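Oxalate biosynthetic component 1 (Burkholderia thailandensis, PDB 5IKY) catalyses quorum sensing-dependent oxalate formation as a bifunctional enzyme, combining a serine hydrolase that has an unusual oxyanion hole with an additional lyase activity. Local coordinates at residues G140-E145 / S199-I204; G220-H225 / V516-L521; A408-L413 / G454-L459; E477-V482 / G498-W503. All blocks are in the same frame, centred on the assembly; numbering follows the deposited sequence.

Contact 1: residues G140-E145 / S199-I204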
loop_
_atom_site.group_PDB
_atom_site.type_symbol
_atom_site.label_atom_id
_atom_site.label_comp_id
_atom_site.label_asym_id
_atom_site.label_seq_id
_atom_site.Cartn_x
_atom_site.Cartn_y
_atom_site.Cartn_z
ATOM N N GLY A 140 11.257 25.858 1.904
ATOM C CA GLY A 140 11.888 24.558 2.039
ATOM C C GLY A 140 12.399 24.221 3.430
ATOM O O GLY A 140 12.938 23.133 3.644
ATOM N N TRP A 141 12.249 25.148 4.374
ATOM C CA TRP A 141 12.553 24.851 5.771
ATOM C C TRP A 141 11.557 23.817 6.277
ATOM O O TRP A 141 10.428 23.752 5.795
ATOM C CB TRP A 141 12.490 26.108 6.642
ATOM C CG TRP A 141 13.579 27.112 6.389
ATOM C CD1 TRP A 141 13.811 27.798 5.231
ATOM C CD2 TRP A 141 14.562 27.568 7.328
ATOM N NE1 TRP A 141 14.886 28.639 5.387
ATOM C CE2 TRP A 141 15.365 28.517 6.664
ATOM C CE3 TRP A 141 14.846 27.258 8.662
ATOM C CZ2 TRP A 141 16.432 29.161 7.291
ATOM C CZ3 TRP A 141 15.906 27.899 9.282
ATOM C CH2 TRP A 141 16.685 28.838 8.596
ATOM N N THR A 142 11.967 23.008 7.244
ATOM C CA THR A 142 11.070 21.998 7.794
ATOM C C THR A 142 10.913 22.138 9.302
ATOM O O THR A 142 11.744 22.751 9.974
ATOM C CB THR A 142 11.557 20.573 7.473
ATOM O OG1 THR A 142 12.886 20.391 7.981
ATOM C CG2 THR A 142 11.544 20.332 5.971
ATOM N N ALA A 143 9.834 21.564 9.823
ATOM C CA ALA A 143 9.570 21.576 11.253
ATOM C C ALA A 143 10.135 20.322 11.909
ATOM O O ALA A 143 9.939 19.211 11.417
ATOM C CB ALA A 143 8.077 21.689 11.518
ATOM N N THR A 144 10.843 20.505 13.018
ATOM C CA THR A 144 11.377 19.377 13.768
ATOM C C THR A 144 10.298 18.814 14.685
ATOM O O THR A 144 9.242 19.426 14.856
ATOM C CB THR A 144 12.605 19.779 14.602
ATOM O OG1 THR A 144 12.201 20.653 15.663
ATOM C CG2 THR A 144 13.634 20.486 13.730
ATOM N N GLU A 145 10.559 17.646 15.267
ATOM C CA GLU A 145 9.636 17.051 16.228
ATOM C C GLU A 145 9.477 17.983 17.422
ATOM O O GLU A 145 8.408 18.069 18.028
ATOM C CB GLU A 145 10.132 15.679 16.682
ATOM N N SER A 199 4.404 26.125 -3.728
ATOM C CA SER A 199 4.902 25.152 -2.768
ATOM C C SER A 199 6.031 24.328 -3.365
ATOM O O SER A 199 5.998 23.990 -4.549
ATOM C CB SER A 199 3.776 24.228 -2.300
ATOM O OG SER A 199 4.285 23.172 -1.501
ATOM N N PRO A 200 7.038 24.002 -2.545
ATOM C CA PRO A 200 8.146 23.144 -2.972
ATOM C C PRO A 200 7.745 21.673 -3.059
ATOM O O PRO A 200 8.567 20.833 -3.421
ATOM C CB PRO A 200 9.188 23.357 -1.875
ATOM C CG PRO A 200 8.394 23.707 -0.671
ATOM C CD PRO A 200 7.224 24.499 -1.171
ATOM N N TYR A 201 6.493 21.368 -2.734
ATOM C CA TYR A 201 6.049 19.981 -2.669
ATOM C C TYR A 201 5.018 19.648 -3.742
ATOM O O TYR A 201 4.563 18.509 -3.840
ATOM C CB TYR A 201 5.481 19.678 -1.281
ATOM C CG TYR A 201 6.451 19.995 -0.164
ATOM C CD1 TYR A 201 7.558 19.187 0.065
ATOM C CD2 TYR A 201 6.265 21.101 0.655
ATOM C CE1 TYR A 201 8.451 19.470 1.079
ATOM C CE2 TYR A 201 7.156 21.393 1.675
ATOM C CZ TYR A 201 8.246 20.572 1.880
ATOM O OH TYR A 201 9.136 20.853 2.891
ATOM N N LEU A 202 4.656 20.640 -4.548
ATOM C CA LEU A 202 3.684 20.417 -5.609
ATOM C C LEU A 202 4.307 19.666 -6.779
ATOM O O LEU A 202 5.280 20.127 -7.374
ATOM C CB LEU A 202 3.094 21.735 -6.102
ATOM C CG LEU A 202 1.902 21.510 -7.033
ATOM C CD1 LEU A 202 0.687 21.056 -6.236
ATOM C CD2 LEU A 202 1.594 22.751 -7.833
ATOM N N PRO A 203 3.739 18.501 -7.111
ATOM C CA PRO A 203 4.222 17.666 -8.215
ATOM C C PRO A 203 3.645 18.103 -9.561
ATOM O O PRO A 203 2.425 18.167 -9.709
ATOM C CB PRO A 203 3.728 16.273 -7.828
ATOM C CG PRO A 203 2.455 16.534 -7.074
ATOM C CD PRO A 203 2.604 17.881 -6.400
ATOM N N ILE A 204 4.505 18.401 -10.530
ATOM C CA ILE A 204 4.033 18.804 -11.855
ATOM C C ILE A 204 4.621 17.932 -12.964
ATOM O O ILE A 204 4.315 18.124 -14.140
ATOM C CB ILE A 204 4.360 20.283 -12.149
ATOM C CG1 ILE A 204 5.872 20.517 -12.120
ATOM C CG2 ILE A 204 3.650 21.190 -11.155
ATOM C CD1 ILE A 204 6.270 21.967 -12.332
HETATM O O HOH W 1 8.820 22.908 4.224
#
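The end of the Tyr201 side chain overlaps the methyl of Thr142: OH of Tyr201 lies 3.9 Å from CG2 of Thr142, and the two side chains cross at about a right angle. CG2 is anti to the carbonyl carbon of Thr142 and beside its backbone N (chi1 57°, measured to OG1), which turns the methyl rather than the hydroxyl to the phenol. A second touch involves no aromatic group: CG of Pro200 comes to 4.4 Å from the backbone N of Gly140. Pro200 and Tyr201 are the two middle residues of a type I turn from Ser199 to Leu202, and an ST turn braces it, with the backbone N of Tyr201 donating to OG of Ser199 over 3.1 Å at 159°. Across the contact, Gly140 has positive phi and ends a helix in a Schellman motif, just before strand 142-143. The Trp141 side chain turns to its own domain, where NE1 bonds to OG1 of Thr158 and the ring meets Trp151. A water modelled at the edge of the Tyr201 ring, in its plane, may bridge the phenol and the carbonyl O of Trp141, but both separations are too short to rely on. The pairing brings the N-terminal family region against the loop leading into helix 206-218 of the beta-keto acid cleavage region. With 104 Å² buried and no direct hydrogen bond, the chemistry implies a light interface, made of methyl and proline touches, with at most a doubtful water bridge.

Contact 2: residues G220-H225 / V516-L521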
loop_
_atom_site.group_PDB
_atom_site.type_symbol
_atom_site.label_atom_id
_atom_site.label_comp_id
_atom_site.label_asym_id
_atom_site.label_seq_id
_atom_site.Cartn_x
_atom_site.Cartn_y
_atom_site.Cartn_z
ATOM N N GLY A 220 -4.278 6.426 3.418
ATOM C CA GLY A 220 -5.684 6.103 3.571
ATOM C C GLY A 220 -6.627 6.575 2.480
ATOM O O GLY A 220 -7.812 6.260 2.520
ATOM N N ALA A 221 -6.120 7.326 1.508
ATOM C CA ALA A 221 -6.963 7.795 0.411
ATOM C C ALA A 221 -7.443 6.625 -0.438
ATOM O O ALA A 221 -6.691 5.685 -0.692
ATOM C CB ALA A 221 -6.214 8.802 -0.453
ATOM N N ALA A 222 -8.699 6.690 -0.873
ATOM C CA ALA A 222 -9.272 5.649 -1.716
ATOM C C ALA A 222 -9.335 6.097 -3.171
ATOM O O ALA A 222 -9.293 5.275 -4.086
ATOM C CB ALA A 222 -10.659 5.269 -1.221
ATOM N N VAL A 223 -9.446 7.405 -3.380
ATOM C CA VAL A 223 -9.543 7.960 -4.726
ATOM C C VAL A 223 -8.442 8.990 -4.972
ATOM O O VAL A 223 -8.096 9.765 -4.092
ATOM C CB VAL A 223 -10.910 8.621 -4.968
ATOM C CG1 VAL A 223 -11.045 9.057 -6.419
ATOM C CG2 VAL A 223 -12.034 7.664 -4.598
ATOM N N VAL A 224 -7.894 9.013 -6.178
ATOM C CA VAL A 224 -6.891 10.014 -6.514
ATOM C C VAL A 224 -7.398 10.906 -7.646
ATOM O O VAL A 224 -7.620 10.470 -8.727
ATOM C CB VAL A 224 -5.571 9.367 -6.896
ATOM C CG1 VAL A 224 -4.510 10.409 -7.133
ATOM C CG2 VAL A 224 -5.109 8.408 -5.825
ATOM N N HIS A 225 -7.547 12.193 -7.367
ATOM C CA HIS A 225 -7.912 13.165 -8.398
ATOM C C HIS A 225 -6.667 13.610 -9.162
ATOM O O HIS A 225 -5.812 14.235 -8.535
ATOM C CB HIS A 225 -8.525 14.450 -7.858
ATOM C CG HIS A 225 -9.360 15.147 -8.863
ATOM N ND1 HIS A 225 -8.986 15.266 -10.197
ATOM C CD2 HIS A 225 -10.362 16.011 -8.661
ATOM C CE1 HIS A 225 -9.896 16.020 -10.806
ATOM N NE2 HIS A 225 -10.723 16.491 -9.898
ATOM N N VAL A 516 -12.830 4.425 4.341
ATOM C CA VAL A 516 -13.031 3.337 3.392
ATOM C C VAL A 516 -11.853 3.225 2.428
ATOM O O VAL A 516 -11.483 4.199 1.770
ATOM C CB VAL A 516 -14.329 3.533 2.584
ATOM C CG1 VAL A 516 -14.549 2.365 1.638
ATOM C CG2 VAL A 516 -15.515 3.697 3.520
ATOM N N ASP A 517 -11.261 2.038 2.352
ATOM C CA ASP A 517 -10.165 1.799 1.420
ATOM C C ASP A 517 -10.695 1.642 -0.002
ATOM O O ASP A 517 -11.898 1.464 -0.212
ATOM C CB ASP A 517 -9.359 0.562 1.824
ATOM C CG ASP A 517 -10.193 -0.704 1.827
ATOM O OD1 ASP A 517 -11.279 -0.703 2.441
ATOM O OD2 ASP A 517 -9.763 -1.698 1.206
ATOM N N ALA A 518 -9.785 1.698 -0.970
ATOM C CA ALA A 518 -10.143 1.652 -2.383
ATOM C C ALA A 518 -10.918 0.388 -2.760
ATOM O O ALA A 518 -11.941 0.468 -3.436
ATOM C CB ALA A 518 -8.889 1.777 -3.240
ATOM N N GLU A 519 -10.433 -0.769 -2.318
ATOM C CA GLU A 519 -11.060 -2.049 -2.647
ATOM C C GLU A 519 -12.512 -2.109 -2.192
ATOM O O GLU A 519 -13.389 -2.538 -2.942
ATOM C CB GLU A 519 -10.278 -3.203 -2.023
ATOM C CG GLU A 519 -9.307 -3.883 -2.971
ATOM C CD GLU A 519 -8.450 -4.920 -2.274
ATOM O OE1 GLU A 519 -7.218 -4.919 -2.491
ATOM O OE2 GLU A 519 -9.009 -5.734 -1.507
ATOM N N THR A 520 -12.760 -1.682 -0.959
ATOM C CA THR A 520 -14.111 -1.663 -0.415
ATOM C C THR A 520 -14.991 -0.682 -1.185
ATOM O O THR A 520 -16.158 -0.968 -1.466
ATOM C CB THR A 520 -14.105 -1.287 1.080
ATOM O OG1 THR A 520 -13.256 -2.192 1.796
ATOM C CG2 THR A 520 -15.511 -1.335 1.662
ATOM N N LEU A 521 -14.423 0.467 -1.536
ATOM C CA LEU A 521 -15.178 1.512 -2.216
ATOM C C LEU A 521 -15.577 1.083 -3.623
ATOM O O LEU A 521 -16.673 1.405 -4.086
ATOM C CB LEU A 521 -14.373 2.813 -2.266
ATOM C CG LEU A 521 -15.142 4.035 -2.775
ATOM C CD1 LEU A 521 -16.430 4.218 -1.988
ATOM C CD2 LEU A 521 -14.289 5.283 -2.682
HETATM O O HOH W 2 -6.732 2.892 -0.165
#
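Asp517, whose backbone C lies 3.8 Å from CB of Ala222, takes a hydrogen bond on OD1 from OG1 of Thr520 over 2.6 Å. The donor comes from the syn side of the carboxylate, 23° out of its plane, and ties the N-cap residue to the first turn of helix 518-524. This helix start packs against the N-terminal end of strand 223-226 in the parallel barrel of TIM-barrel type, the end remote from His227, a magnesium ligand that follows the strand. Ala222 makes the central touch. Its CB points at the incoming segment and rests 3.3 Å from O of Val516, so a methyl closes on a carbonyl where the chain turns into the helix. In return, CB of Ala518 sits 3.6 Å from O of Ala222. A water accompanies this exchange: it donates to O of Ala221 and accepts only a weak bond from N of Ala518. No hydrogen bond passes directly between the segments, and the barrel strand keeps its backbone pairing with strands 4-9 and 275-278. Leu521, one turn into the helix, extends the apolar patch and also touches Tyr6 and Ile275 of those neighbouring strands. Its chi1 of -171° sets CG anti to the backbone N. One methyl meets both Ala222, just before the strand, and Val223, its first residue: CD2 of Leu521 lies 3.9 Å from CB of Ala222 and 3.8 Å from CG2 of Val223.

Contact 3: residues A408-L413 / G454-L459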
loop_
_atom_site.group_PDB
_atom_site.type_symbol
_atom_site.label_atom_id
_atom_site.label_comp_id
_atom_site.label_asym_id
_atom_site.label_seq_id
_atom_site.Cartn_x
_atom_site.Cartn_y
_atom_site.Cartn_z
ATOM N N ALA A 408 -17.885 36.126 6.062
ATOM C CA ALA A 408 -18.233 36.031 7.474
ATOM C C ALA A 408 -17.525 34.844 8.118
ATOM O O ALA A 408 -16.841 34.998 9.129
ATOM C CB ALA A 408 -19.740 35.912 7.644
ATOM N N ILE A 409 -17.689 33.668 7.517
ATOM C CA ILE A 409 -17.066 32.437 8.002
ATOM C C ILE A 409 -15.548 32.565 8.143
ATOM O O ILE A 409 -14.966 32.107 9.129
ATOM C CB ILE A 409 -17.389 31.250 7.065
ATOM C CG1 ILE A 409 -18.864 30.862 7.186
ATOM C CG2 ILE A 409 -16.505 30.054 7.377
ATOM C CD1 ILE A 409 -19.286 29.749 6.246
ATOM N N ALA A 410 -14.917 33.200 7.159
ATOM C CA ALA A 410 -13.471 33.390 7.164
ATOM C C ALA A 410 -13.011 34.183 8.385
ATOM O O ALA A 410 -11.914 33.963 8.900
ATOM C CB ALA A 410 -13.022 34.083 5.884
ATOM N N LYS A 411 -13.853 35.102 8.848
ATOM C CA LYS A 411 -13.515 35.918 10.009
ATOM C C LYS A 411 -13.586 35.130 11.312
ATOM O O LYS A 411 -12.745 35.301 12.194
ATOM C CB LYS A 411 -14.433 37.137 10.096
ATOM C CG LYS A 411 -13.870 38.390 9.449
ATOM C CD LYS A 411 -14.487 39.641 10.060
ATOM C CE LYS A 411 -14.739 39.465 11.554
ATOM N NZ LYS A 411 -14.864 40.770 12.264
ATOM N N LEU A 412 -14.593 34.270 11.434
ATOM C CA LEU A 412 -14.745 33.455 12.634
ATOM C C LEU A 412 -13.599 32.457 12.758
ATOM O O LEU A 412 -13.189 32.102 13.864
ATOM C CB LEU A 412 -16.087 32.721 12.628
ATOM C CG LEU A 412 -17.338 33.594 12.755
ATOM C CD1 LEU A 412 -18.214 33.480 11.518
ATOM C CD2 LEU A 412 -18.121 33.241 14.009
ATOM N N LEU A 413 -13.082 32.012 11.619
ATOM C CA LEU A 413 -11.938 31.110 11.603
ATOM C C LEU A 413 -10.703 31.802 12.171
ATOM O O LEU A 413 -9.895 31.181 12.861
ATOM C CB LEU A 413 -11.664 30.613 10.183
ATOM C CG LEU A 413 -12.739 29.709 9.580
ATOM C CD1 LEU A 413 -12.369 29.296 8.163
ATOM C CD2 LEU A 413 -12.950 28.489 10.458
ATOM N N GLY A 454 -8.089 26.095 1.242
ATOM C CA GLY A 454 -7.269 26.807 2.210
ATOM C C GLY A 454 -7.693 26.747 3.667
ATOM O O GLY A 454 -7.730 25.672 4.266
ATOM N N PRO A 455 -8.010 27.915 4.247
ATOM C CA PRO A 455 -8.318 28.100 5.673
ATOM C C PRO A 455 -9.568 27.360 6.145
ATOM O O PRO A 455 -9.632 26.945 7.303
ATOM C CB PRO A 455 -8.527 29.616 5.793
ATOM C CG PRO A 455 -7.843 30.199 4.601
ATOM C CD PRO A 455 -8.036 29.191 3.514
ATOM N N PHE A 456 -10.545 27.199 5.260
ATOM C CA PHE A 456 -11.828 26.606 5.627
ATOM C C PHE A 456 -11.725 25.111 5.940
ATOM O O PHE A 456 -12.696 24.500 6.387
ATOM C CB PHE A 456 -12.850 26.830 4.507
ATOM C CG PHE A 456 -13.075 28.278 4.175
ATOM C CD1 PHE A 456 -14.067 29.004 4.814
ATOM C CD2 PHE A 456 -12.289 28.916 3.228
ATOM C CE1 PHE A 456 -14.272 30.338 4.514
ATOM C CE2 PHE A 456 -12.490 30.250 2.925
ATOM C CZ PHE A 456 -13.482 30.961 3.570
ATOM N N GLN A 457 -10.552 24.524 5.709
ATOM C CA GLN A 457 -10.354 23.091 5.928
ATOM C C GLN A 457 -10.499 22.702 7.396
ATOM O O GLN A 457 -10.592 21.520 7.726
ATOM C CB GLN A 457 -8.987 22.646 5.399
ATOM C CG GLN A 457 -8.972 22.409 3.899
ATOM C CD GLN A 457 -7.774 21.614 3.430
ATOM O OE1 GLN A 457 -6.820 21.406 4.178
ATOM N NE2 GLN A 457 -7.820 21.161 2.182
ATOM N N ALA A 458 -10.526 23.700 8.272
ATOM C CA ALA A 458 -10.810 23.466 9.678
ATOM C C ALA A 458 -12.277 23.086 9.868
ATOM O O ALA A 458 -12.661 22.561 10.911
ATOM C CB ALA A 458 -10.465 24.695 10.502
ATOM N N LEU A 459 -13.091 23.353 8.849
ATOM C CA LEU A 459 -14.519 23.054 8.894
ATOM C C LEU A 459 -14.846 21.748 8.184
ATOM O O LEU A 459 -15.977 21.266 8.240
ATOM C CB LEU A 459 -15.323 24.186 8.256
ATOM C CG LEU A 459 -15.048 25.608 8.734
ATOM C CD1 LEU A 459 -15.887 26.583 7.933
ATOM C CD2 LEU A 459 -15.341 25.734 10.219
#
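Leu413 and Phe456 both hold CG anti to the carbonyl carbon and beside the backbone N (chi1 -67° and -58°), and from these positions the leucine methyls and the phenyl ring meet between helix 403-415 and the loop that follows strand 446-451. CD1 of Leu413 reaches past the ring to the backbone, at 3.7 Å from CA of Phe456, and also touches the carbonyl O of Pro455. The same methyl stands 3.8 Å from CD1 of Phe456, in an oblique approach. One turn earlier on the helix, Ile409 turns CG2 to the ring: this methyl lies at the edge of Phe456, in the ring plane, 3.6 Å from CE1, and the two side chains cross at about a right angle. The ring tip finds Ala410, with CZ of Phe456 at 3.9 Å from its CB. In the parallel barrel, segment 454-459 leaves the C-terminal end of strand 446-451 and runs into helix 460-466; it begins with a short 3-10 segment at Pro455 and Phe456, and N of Leu459 bonds back to O of Phe456. Helix 403-415, which precedes strand 446-451 in the chain, packs on the loop that follows that strand. Leu413 and Leu459 meet tip to tip, CD2 to CD2 at 3.7 Å. The other branch of Leu459 takes a separate partner, CD1 lying 3.6 Å from CG2 of Ile409, while His421 and Ala424 of helix 418-442 also touch this leucine.

Contact 4: residues E477-V482 / G498-W503. With MG (magnesium ion), chain B.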
loop_
_atom_site.group_PDB
_atom_site.type_symbol
_atom_site.label_atom_id
_atom_site.label_comp_id
_atom_site.label_asym_id
_atom_site.label_seq_id
_atom_site.Cartn_x
_atom_site.Cartn_y
_atom_site.Cartn_z
ATOM N N GLU A 477 -4.123 20.646 -4.295
ATOM C CA GLU A 477 -5.030 21.349 -5.195
ATOM C C GLU A 477 -5.898 22.351 -4.444
ATOM O O GLU A 477 -6.173 23.445 -4.938
ATOM C CB GLU A 477 -5.919 20.357 -5.946
ATOM C CG GLU A 477 -7.058 21.012 -6.718
ATOM C CD GLU A 477 -7.696 20.075 -7.728
ATOM O OE1 GLU A 477 -7.246 18.915 -7.832
ATOM O OE2 GLU A 477 -8.640 20.506 -8.421
ATOM N N ASP A 478 -6.317 21.974 -3.241
ATOM C CA ASP A 478 -7.235 22.794 -2.457
ATOM C C ASP A 478 -6.504 23.688 -1.461
ATOM O O ASP A 478 -6.810 24.874 -1.339
ATOM C CB ASP A 478 -8.238 21.904 -1.718
ATOM C CG ASP A 478 -9.017 20.996 -2.653
ATOM O OD1 ASP A 478 -9.154 21.339 -3.849
ATOM O OD2 ASP A 478 -9.500 19.941 -2.191
ATOM N N ALA A 479 -5.539 23.114 -0.749
ATOM C CA ALA A 479 -4.803 23.850 0.273
ATOM C C ALA A 479 -3.339 23.435 0.303
ATOM O O ALA A 479 -3.014 22.269 0.089
ATOM C CB ALA A 479 -5.439 23.639 1.637
ATOM N N LEU A 480 -2.461 24.393 0.580
ATOM C CA LEU A 480 -1.027 24.133 0.592
ATOM C C LEU A 480 -0.481 23.964 2.004
ATOM O O LEU A 480 0.682 23.610 2.188
ATOM C CB LEU A 480 -0.276 25.258 -0.118
ATOM C CG LEU A 480 -0.599 25.471 -1.597
ATOM C CD1 LEU A 480 0.303 26.551 -2.182
ATOM C CD2 LEU A 480 -0.469 24.165 -2.372
ATOM N N ASN A 481 -1.323 24.222 3.000
ATOM C CA ASN A 481 -0.906 24.097 4.391
ATOM C C ASN A 481 -1.528 22.887 5.073
ATOM O O ASN A 481 -2.438 22.255 4.535
ATOM C CB ASN A 481 -1.262 25.363 5.173
ATOM C CG ASN A 481 -0.693 26.617 4.546
ATOM O OD1 ASN A 481 0.363 26.586 3.912
ATOM N ND2 ASN A 481 -1.390 27.733 4.724
ATOM N N VAL A 482 -1.028 22.571 6.262
ATOM C CA VAL A 482 -1.585 21.502 7.080
ATOM C C VAL A 482 -1.488 21.901 8.552
ATOM O O VAL A 482 -0.527 22.550 8.969
ATOM C CB VAL A 482 -0.863 20.152 6.835
ATOM C CG1 VAL A 482 0.613 20.245 7.204
ATOM C CG2 VAL A 482 -1.545 19.024 7.599
ATOM N N GLY A 498 -0.195 13.474 0.962
ATOM C CA GLY A 498 -0.165 12.423 1.963
ATOM C C GLY A 498 -0.099 12.983 3.371
ATOM O O GLY A 498 -0.641 12.401 4.311
ATOM N N ASP A 499 0.570 14.122 3.509
ATOM C CA ASP A 499 0.642 14.829 4.779
ATOM C C ASP A 499 -0.762 15.218 5.244
ATOM O O ASP A 499 -1.119 15.031 6.407
ATOM C CB ASP A 499 1.523 16.073 4.645
ATOM C CG ASP A 499 2.060 16.559 5.976
ATOM O OD1 ASP A 499 1.670 16.004 7.025
ATOM O OD2 ASP A 499 2.864 17.516 5.967
ATOM N N GLN A 500 -1.556 15.747 4.317
ATOM C CA GLN A 500 -2.905 16.207 4.622
ATOM C C GLN A 500 -3.888 15.053 4.812
ATOM O O GLN A 500 -4.811 15.146 5.621
ATOM C CB GLN A 500 -3.400 17.141 3.519
ATOM C CG GLN A 500 -2.691 18.486 3.495
ATOM C CD GLN A 500 -2.874 19.211 2.181
ATOM O OE1 GLN A 500 -3.107 18.587 1.148
ATOM N NE2 GLN A 500 -2.770 20.536 2.211
ATOM N N VAL A 501 -3.693 13.970 4.064
ATOM C CA VAL A 501 -4.517 12.778 4.230
ATOM C C VAL A 501 -4.283 12.180 5.613
ATOM O O VAL A 501 -5.217 11.722 6.272
ATOM C CB VAL A 501 -4.218 11.721 3.147
ATOM C CG1 VAL A 501 -4.990 10.443 3.422
ATOM C CG2 VAL A 501 -4.570 12.262 1.771
ATOM N N ARG A 502 -3.029 12.204 6.051
ATOM C CA ARG A 502 -2.671 11.716 7.375
ATOM C C ARG A 502 -3.370 12.533 8.454
ATOM O O ARG A 502 -3.918 11.983 9.410
ATOM C CB ARG A 502 -1.156 11.766 7.577
ATOM C CG ARG A 502 -0.701 11.247 8.930
ATOM C CD ARG A 502 0.806 11.349 9.082
ATOM N NE ARG A 502 1.262 10.738 10.327
ATOM C CZ ARG A 502 1.555 9.448 10.459
ATOM N NH1 ARG A 502 1.437 8.630 9.422
ATOM N NH2 ARG A 502 1.964 8.974 11.629
ATOM N N TRP A 503 -3.349 13.850 8.289
ATOM C CA TRP A 503 -4.021 14.750 9.214
ATOM C C TRP A 503 -5.523 14.471 9.260
ATOM O O TRP A 503 -6.114 14.401 10.336
ATOM C CB TRP A 503 -3.765 16.207 8.823
ATOM C CG TRP A 503 -4.689 17.175 9.494
ATOM C CD1 TRP A 503 -4.537 17.730 10.733
ATOM C CD2 TRP A 503 -5.914 17.697 8.967
ATOM N NE1 TRP A 503 -5.591 18.568 11.007
ATOM C CE2 TRP A 503 -6.450 18.564 9.940
ATOM C CE3 TRP A 503 -6.608 17.516 7.766
ATOM C CZ2 TRP A 503 -7.648 19.250 9.749
ATOM C CZ3 TRP A 503 -7.799 18.198 7.578
ATOM C CH2 TRP A 503 -8.306 19.054 8.564
HETATM MG MG MG B . -9.771 19.392 -10.183
HETATM O O HOH W 3 -11.356 19.288 -12.215
#
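The chain from Glu477 to Val482 passes from a loop into strand 481-483 alongside helix 497-510, and comes nearest it where CA of Val482 lies 6.0 Å from CA of Gln500. Gln500 makes the polar link. Its chain is extended beyond CG, and NE2 donates to two backbone carbonyls, one in the loop (O of Ala479, 2.8 Å) and one at the start of the strand (O of Asn481, 2.9 Å). The bonds are nearly straight, 169° and 166° at the hydrogen, and both oxygens lie in or close to the amide plane, so the pair fixes the rotation of the amide. Seen from the acceptors, the donor stands above each carbonyl plane. One side chain therefore satisfies two backbone oxygens on either side of Leu480. Val482 supplies the apolar part by splitting its branches. CG1, between the backbone N and the carbonyl carbon (chi1 62°), touches OD2 of Asp499 at 3.7 Å, and CG2 packs 3.8 Å from CB of Trp503, those two side chains sliding past each other in opposite directions. The Asp499 carboxylate has its stronger partner in Arg492, a salt bridge to the strand that pairs with 481-483. At the start of the segment, the end of the Glu477 side chain leads away from the helix, and its OE2 binds magnesium at 2.4 Å; a water is a longer ligand at 2.6 Å from the ion, and His227 is the other protein ligand. A metal held by loops that follow strands 223-226 and 471-474 is typical of a TIM-barrel active site at the C-terminal ends of the strands, consistent with a role in the additional lyase activity.

Contacts 2, 3 and 4 belong to the closed parallel barrel, and contact 1 joins the N-terminal region to it. Contact 1 closes first along the chain; segments 220-225 and 516-521 of contact 2 then enclose contacts 3 and 4, which follow one another. Contact 4 is central: its centre lies about 11 Å from that of contact 1 and about 16 Å from those of contacts 2 and 3, and it touches all three. Segments 454-459 and 477-482 follow the C-terminal ends of strands 446-451 and 471-474. Contacts 3 and 4 thus lie on the C-terminal side of the strands, where Glu477 binds magnesium, and contact 2 at the opposite end of strand 223-226.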